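Local coordinates for DNA mismatch repair protein MUTS (Thermus aquaticus, PDB 1EWQ) that binds mismatched DNA, probably as the recognition step of mismatch repair, and has a weak ATPase activity, at residues C[413-418]-C[486-491]; C[551-556]-C[609-614]; C[595-600]-C[656-661]. All coordinates share one frame; numbering follows the deposited sequence.

Contact 1: residues C[413-418]-C[486-491]; sequences AAHREG and REVYRL
Leu491 packs against Ala414 where two long helices, 406-433 and 479-511, run side by side within MutS domain III; in this family such a helical pair forms the lever that carries the DNA clamp. The short segments pass at an axis distance of 9.3 Å with their directions 153° apart, close to antiparallel. Leu491 holds CG anti to its own carbonyl carbon (chi1 -70°), which sends CD1 across to the other helix. There CD1 lies 3.4 Å from Ala414 CB, tighter than usual for two carbons, and 3.2 Å from Ala414 O, so the methyl presses on both the side chain and the backbone. The ring of His415 takes the next place along: CG is anti to the backbone N (chi1 -180°), and the ring meets Val488 CG1 obliquely while Leu491 CB comes to its edge. Val488 sends its other methyl, CG2, to within 3.8 Å of Gly418 O. A beta carbon on Gly418 would collide with that same methyl, consistent with the close approach of the two backbones here, Gly418 CA to Val488 CA 5.7 Å. Further along helix 479-511, His415 also touches Glu492 and Ile495. On another face Tyr489 OH is hydrogen-bonded to Tyr442 OH of strand 439-443, tying the helix to the four-stranded antiparallel sheet, while Arg416 forms a salt bridge with Glu402.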
# COMPACT_ATOMS: atom_id res chain seq x y z
N ALA C 413 21.42 2.00 49.96
CA ALA C 413 22.20 2.79 50.90
C ALA C 413 23.68 2.48 50.75
O ALA C 413 24.50 3.39 50.61
CB ALA C 413 21.75 2.48 52.33
N ALA C 414 24.01 1.20 50.76
CA ALA C 414 25.38 0.74 50.63
C ALA C 414 25.97 1.11 49.27
O ALA C 414 27.19 1.28 49.14
CB ALA C 414 25.45 -0.77 50.84
N HIS C 415 25.11 1.24 48.26
CA HIS C 415 25.57 1.60 46.93
C HIS C 415 25.95 3.08 46.89
O HIS C 415 26.94 3.46 46.27
CB HIS C 415 24.49 1.34 45.87
CG HIS C 415 24.92 1.68 44.48
ND1 HIS C 415 25.76 0.88 43.74
CD2 HIS C 415 24.67 2.77 43.72
CE1 HIS C 415 26.01 1.46 42.58
NE2 HIS C 415 25.36 2.61 42.54
N ARG C 416 25.16 3.91 47.56
CA ARG C 416 25.42 5.35 47.63
C ARG C 416 26.75 5.59 48.33
O ARG C 416 27.53 6.45 47.93
CB ARG C 416 24.30 6.05 48.40
CG ARG C 416 22.91 5.80 47.85
CD ARG C 416 21.92 5.58 48.99
NE ARG C 416 20.58 6.06 48.66
CZ ARG C 416 20.32 7.31 48.27
NH1 ARG C 416 21.31 8.19 48.17
NH2 ARG C 416 19.08 7.69 48.00
N GLU C 417 27.00 4.81 49.38
CA GLU C 417 28.23 4.92 50.14
C GLU C 417 29.41 4.40 49.31
O GLU C 417 30.53 4.91 49.41
CB GLU C 417 28.11 4.13 51.45
CG GLU C 417 28.04 4.99 52.71
CD GLU C 417 26.92 6.02 52.67
OE1 GLU C 417 25.74 5.63 52.55
OE2 GLU C 417 27.24 7.23 52.76
N GLY C 418 29.15 3.38 48.50
CA GLY C 418 30.19 2.82 47.66
C GLY C 418 30.64 3.81 46.59
O GLY C 418 31.81 3.86 46.22
N ARG C 486 34.75 -3.89 43.12
CA ARG C 486 34.08 -5.19 43.25
C ARG C 486 32.88 -5.12 44.18
O ARG C 486 31.91 -5.86 44.02
CB ARG C 486 35.06 -6.25 43.77
CG ARG C 486 36.16 -6.63 42.80
CD ARG C 486 37.37 -7.17 43.54
NE ARG C 486 38.46 -7.57 42.64
CZ ARG C 486 39.70 -7.81 43.04
NH1 ARG C 486 40.02 -7.69 44.32
NH2 ARG C 486 40.63 -8.18 42.16
N GLU C 487 32.95 -4.23 45.16
CA GLU C 487 31.88 -4.05 46.13
C GLU C 487 30.68 -3.40 45.44
O GLU C 487 29.56 -3.90 45.52
CB GLU C 487 32.37 -3.17 47.29
CG GLU C 487 31.35 -2.91 48.39
CD GLU C 487 30.82 -4.18 49.03
OE1 GLU C 487 31.49 -5.23 48.90
OE2 GLU C 487 29.75 -4.12 49.67
N VAL C 488 30.92 -2.27 44.77
CA VAL C 488 29.87 -1.56 44.08
C VAL C 488 29.16 -2.48 43.09
O VAL C 488 27.93 -2.44 42.97
CB VAL C 488 30.44 -0.32 43.33
CG1 VAL C 488 29.48 0.16 42.27
CG2 VAL C 488 30.71 0.79 44.34
N TYR C 489 29.93 -3.31 42.40
CA TYR C 489 29.35 -4.25 41.44
C TYR C 489 28.45 -5.28 42.12
O TYR C 489 27.38 -5.61 41.60
CB TYR C 489 30.46 -4.97 40.66
CG TYR C 489 31.16 -4.11 39.62
CD1 TYR C 489 30.59 -2.91 39.18
CD2 TYR C 489 32.36 -4.52 39.05
CE1 TYR C 489 31.20 -2.15 38.18
CE2 TYR C 489 32.97 -3.76 38.05
CZ TYR C 489 32.39 -2.58 37.62
OH TYR C 489 32.99 -1.85 36.61
N ARG C 490 28.88 -5.77 43.28
CA ARG C 490 28.09 -6.76 44.02
C ARG C 490 26.76 -6.14 44.42
O ARG C 490 25.70 -6.76 44.29
CB ARG C 490 28.83 -7.24 45.27
CG ARG C 490 28.11 -8.38 46.00
CD ARG C 490 28.80 -8.81 47.31
NE ARG C 490 28.08 -8.33 48.49
CZ ARG C 490 28.21 -7.11 48.99
NH1 ARG C 490 29.03 -6.25 48.41
NH2 ARG C 490 27.50 -6.74 50.05
N LEU C 491 26.81 -4.91 44.93
CA LEU C 491 25.60 -4.23 45.34
C LEU C 491 24.66 -4.06 44.14
O LEU C 491 23.49 -4.39 44.22
CB LEU C 491 25.93 -2.87 45.94
CG LEU C 491 26.63 -2.96 47.30
CD1 LEU C 491 26.90 -1.58 47.85
CD2 LEU C 491 25.75 -3.75 48.26

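Contact 2: residues C[551-556]-C[609-614]; sequences LQIRAG and VPAEEA
Arg554 leaves its strand with CG anti to the backbone N (chi1 -172°) and then bends at chi3 (76°), which brings its guanidinium over Glu612 and Glu613; Glu613 also starts anti to its backbone N (chi1 -176°) and runs out extended to meet it. The Arg554 NE hydrogen points almost straight at Glu612 OE1, 2.8 Å from NE, and this oxygen lies in the guanidinium plane and uses its anti lone pair. On the other arm, Arg554 NH1 and Glu613 OE2 form a salt bridge modelled at 2.4 Å, so short that its exact length is doubtful. Glu613 CB lies over one face of the guanidinium, while the carboxylate carbon of Glu612, CD, rests 3.7 Å from Ala555 CB. With an alanine in place of Glu613, Arg554 NH1 would lose its carboxylate mate and the guanidinium, left with Glu612 as its one carboxylate partner across this contact, would probably be freer to turn. Beneath the charges the backbones are joined: Arg554 N donates to Glu613 O at 2.9 Å, and Arg554 O accepts Glu612 N at 2.8 Å together with a weak, longer bond from Glu613 N. On the opposite side of the sheet from Arg554, Ile553 CG2 touches Ala611 CB at 4.0 Å. Two consecutive residues, Glu612 and Glu613, facing the single Arg554 make a classic beta bulge, here where strand 613-616 joins strand 551-556 in a small mixed sheet beside the ATPase core.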
# COMPACT_ATOMS: atom_id res chain seq x y z
N LEU C 551 -43.48 2.62 10.68
CA LEU C 551 -42.24 3.34 10.54
C LEU C 551 -42.72 4.74 10.18
O LEU C 551 -43.41 4.93 9.18
CB LEU C 551 -41.38 2.76 9.41
CG LEU C 551 -40.05 3.49 9.15
CD1 LEU C 551 -39.04 2.53 8.55
CD2 LEU C 551 -40.29 4.68 8.23
N GLN C 552 -42.39 5.71 11.03
CA GLN C 552 -42.77 7.09 10.78
C GLN C 552 -41.61 7.97 11.13
O GLN C 552 -41.32 8.23 12.31
CB GLN C 552 -44.01 7.48 11.59
CG GLN C 552 -45.24 6.70 11.18
CD GLN C 552 -46.52 7.18 11.85
OE1 GLN C 552 -46.96 8.31 11.64
NE2 GLN C 552 -47.11 6.31 12.67
N ILE C 553 -40.92 8.43 10.10
CA ILE C 553 -39.75 9.27 10.27
C ILE C 553 -40.00 10.67 9.71
O ILE C 553 -40.35 10.82 8.54
CB ILE C 553 -38.52 8.67 9.55
CG1 ILE C 553 -38.26 7.24 10.06
CG2 ILE C 553 -37.30 9.54 9.78
CD1 ILE C 553 -37.08 6.55 9.38
N ARG C 554 -39.82 11.68 10.55
CA ARG C 554 -39.99 13.05 10.12
C ARG C 554 -38.61 13.70 10.03
O ARG C 554 -37.85 13.68 11.00
CB ARG C 554 -40.86 13.85 11.10
CG ARG C 554 -41.23 15.25 10.58
CD ARG C 554 -42.20 16.01 11.51
NE ARG C 554 -41.56 16.55 12.71
CZ ARG C 554 -41.87 16.17 13.95
NH1 ARG C 554 -42.81 15.26 14.14
NH2 ARG C 554 -41.24 16.71 14.99
N ALA C 555 -38.29 14.25 8.86
CA ALA C 555 -37.02 14.92 8.65
C ALA C 555 -35.79 14.08 8.98
O ALA C 555 -34.91 14.53 9.71
CB ALA C 555 -36.98 16.24 9.44
N GLY C 556 -35.73 12.87 8.42
CA GLY C 556 -34.59 12.02 8.66
C GLY C 556 -33.45 12.39 7.73
O GLY C 556 -33.67 12.99 6.68
N VAL C 609 -31.34 8.89 16.97
CA VAL C 609 -31.17 8.85 15.52
C VAL C 609 -31.27 10.24 14.88
O VAL C 609 -31.80 11.18 15.48
CB VAL C 609 -32.22 7.91 14.89
CG1 VAL C 609 -32.12 6.51 15.52
CG2 VAL C 609 -33.63 8.48 15.11
N PRO C 610 -30.76 10.38 13.64
CA PRO C 610 -30.79 11.65 12.91
C PRO C 610 -32.15 11.97 12.28
O PRO C 610 -32.39 11.65 11.13
CB PRO C 610 -29.69 11.47 11.86
CG PRO C 610 -29.78 10.00 11.56
CD PRO C 610 -29.90 9.40 12.95
N ALA C 611 -33.02 12.60 13.06
CA ALA C 611 -34.35 12.97 12.57
C ALA C 611 -35.03 13.91 13.56
O ALA C 611 -34.51 14.15 14.65
CB ALA C 611 -35.21 11.71 12.38
N GLU C 612 -36.18 14.45 13.17
CA GLU C 612 -36.93 15.32 14.06
C GLU C 612 -37.73 14.43 14.98
O GLU C 612 -37.86 14.69 16.17
CB GLU C 612 -37.86 16.24 13.26
CG GLU C 612 -37.26 17.60 12.99
CD GLU C 612 -38.16 18.47 12.13
OE1 GLU C 612 -39.39 18.30 12.20
OE2 GLU C 612 -37.62 19.34 11.40
N GLU C 613 -38.26 13.35 14.42
CA GLU C 613 -39.04 12.38 15.17
C GLU C 613 -38.91 11.07 14.43
O GLU C 613 -38.81 11.04 13.20
CB GLU C 613 -40.52 12.78 15.24
CG GLU C 613 -41.39 11.86 16.11
CD GLU C 613 -42.83 12.32 16.22
OE1 GLU C 613 -43.65 11.64 16.88
OE2 GLU C 613 -43.15 13.38 15.63
N ALA C 614 -38.90 9.97 15.16
CA ALA C 614 -38.79 8.69 14.51
C ALA C 614 -39.55 7.64 15.30
O ALA C 614 -39.33 7.46 16.50
CB ALA C 614 -37.31 8.29 14.37

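Contact 3: residues C[595-600]-C[656-661]; sequences QTALIA and NSLVLL
Thr596 gives its hydroxyl back to its own helix: OG1 is hydrogen-bonded to Phe592 O one turn earlier, and the remaining methyl, CG2, faces the strand, 4.3 Å from Leu658 CD1. No hydrogen bond crosses between the segments; the rest is carbon on carbon. Ala597 is the meeting point. Its CB lies 3.7 Å from Leu660 CD1 and 4.0 Å from Leu658 CD2, so two leucines from alternate positions of one strand face close on a single methyl. Leu658 holds CG anti to its backbone N (chi1 172°), and its CD2 reaches the helix backbone itself, 3.7 Å from Ala597 CA. One turn on, Ala600 CB makes a looser touch with the same Leu658 CD2. The axes of the short segments pass 9.8 Å apart in nearly opposite directions (156°), with alanines on the helix side facing the leucines. Phe619 covers Ala600 and Leu658, Leu692 of strand 690-694 meets Thr596 and Leu660, and Val659 and Leu661 face helix 670-687 on the other side of the sheet. This layering is that of a P-loop NTPase: the helix starting at the Walker A loop, whose Ser590 is predicted to bind ATP, packs on the central, largely parallel sheet against what is, by family, probably the Walker B strand.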
# COMPACT_ATOMS: atom_id res chain seq x y z
N GLN C 595 -30.23 5.96 4.39
CA GLN C 595 -30.50 6.68 5.63
C GLN C 595 -31.57 5.97 6.44
O GLN C 595 -31.54 5.97 7.66
CB GLN C 595 -30.90 8.15 5.37
CG GLN C 595 -32.38 8.47 5.18
CD GLN C 595 -32.63 9.97 4.93
OE1 GLN C 595 -33.72 10.49 5.20
NE2 GLN C 595 -31.64 10.65 4.39
N THR C 596 -32.52 5.36 5.73
CA THR C 596 -33.60 4.62 6.38
C THR C 596 -33.02 3.45 7.16
O THR C 596 -33.35 3.24 8.33
CB THR C 596 -34.59 4.09 5.33
OG1 THR C 596 -35.15 5.19 4.61
CG2 THR C 596 -35.70 3.30 5.99
N ALA C 597 -32.14 2.68 6.52
CA ALA C 597 -31.51 1.54 7.16
C ALA C 597 -30.65 1.99 8.34
O ALA C 597 -30.63 1.35 9.40
CB ALA C 597 -30.65 0.78 6.15
N LEU C 598 -29.93 3.09 8.16
CA LEU C 598 -29.07 3.57 9.24
C LEU C 598 -29.86 4.03 10.46
O LEU C 598 -29.48 3.75 11.59
CB LEU C 598 -28.13 4.67 8.74
CG LEU C 598 -27.09 4.12 7.76
CD1 LEU C 598 -26.29 5.27 7.14
CD2 LEU C 598 -26.18 3.14 8.48
N ILE C 599 -30.96 4.74 10.23
CA ILE C 599 -31.78 5.20 11.35
C ILE C 599 -32.28 3.99 12.14
O ILE C 599 -32.24 3.98 13.38
CB ILE C 599 -32.97 6.04 10.85
CG1 ILE C 599 -32.46 7.39 10.32
CG2 ILE C 599 -34.01 6.23 11.96
CD1 ILE C 599 -33.51 8.18 9.56
N ALA C 600 -32.75 2.97 11.41
CA ALA C 600 -33.25 1.74 12.02
C ALA C 600 -32.11 1.02 12.74
O ALA C 600 -32.29 0.49 13.84
CB ALA C 600 -33.83 0.82 10.94
N ASN C 656 -40.96 -8.95 8.88
CA ASN C 656 -40.35 -7.98 9.78
C ASN C 656 -39.02 -7.50 9.24
O ASN C 656 -38.21 -6.91 9.96
CB ASN C 656 -40.18 -8.60 11.17
CG ASN C 656 -41.50 -9.00 11.78
OD1 ASN C 656 -42.47 -8.24 11.74
ND2 ASN C 656 -41.56 -10.20 12.35
N SER C 657 -38.78 -7.75 7.95
CA SER C 657 -37.53 -7.33 7.36
C SER C 657 -37.61 -6.00 6.65
O SER C 657 -38.67 -5.60 6.18
CB SER C 657 -37.01 -8.39 6.39
OG SER C 657 -36.78 -9.61 7.07
N LEU C 658 -36.47 -5.32 6.60
CA LEU C 658 -36.35 -4.05 5.90
C LEU C 658 -35.54 -4.44 4.68
O LEU C 658 -34.40 -4.87 4.82
CB LEU C 658 -35.58 -3.01 6.71
CG LEU C 658 -35.23 -1.70 5.96
CD1 LEU C 658 -36.51 -0.93 5.63
CD2 LEU C 658 -34.29 -0.82 6.80
N VAL C 659 -36.15 -4.33 3.51
CA VAL C 659 -35.48 -4.67 2.26
C VAL C 659 -35.26 -3.40 1.44
O VAL C 659 -36.18 -2.60 1.26
CB VAL C 659 -36.35 -5.66 1.44
CG1 VAL C 659 -35.68 -5.97 0.12
CG2 VAL C 659 -36.60 -6.95 2.26
N LEU C 660 -34.04 -3.22 0.93
CA LEU C 660 -33.69 -2.04 0.14
C LEU C 660 -33.24 -2.44 -1.26
O LEU C 660 -32.14 -2.98 -1.41
CB LEU C 660 -32.58 -1.23 0.82
CG LEU C 660 -32.78 -0.72 2.26
CD1 LEU C 660 -31.57 0.14 2.66
CD2 LEU C 660 -34.05 0.10 2.35
N LEU C 661 -34.07 -2.20 -2.26
CA LEU C 661 -33.72 -2.56 -3.63
C LEU C 661 -33.44 -1.32 -4.46
O LEU C 661 -34.19 -0.36 -4.45
CB LEU C 661 -34.82 -3.39 -4.28
CG LEU C 661 -35.28 -4.66 -3.54
CD1 LEU C 661 -36.28 -5.41 -4.42
CD2 LEU C 661 -34.08 -5.54 -3.20

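Contact 1 comes first along the chain and lies far off: its centre is about 75 Å from that of contact 2 and about 74 Å from that of contact 3, on the opposite side of the chain's centre. Contacts 2 and 3 have centres about 13 Å apart, and their segments alternate in sequence. Helix 589-603 bridges them: it packs on strand 657-662 of the central sheet, while Ile599 CD1 meets Ile553 CD1 at 3.9 Å beneath the small sheet of strands 551-556 and 613-616. The nearest atoms of contacts 1 and 3 are about 10 Å and about 45 Å from the bound DNA, so DNA and ATP binding probably communicate through the protein's length.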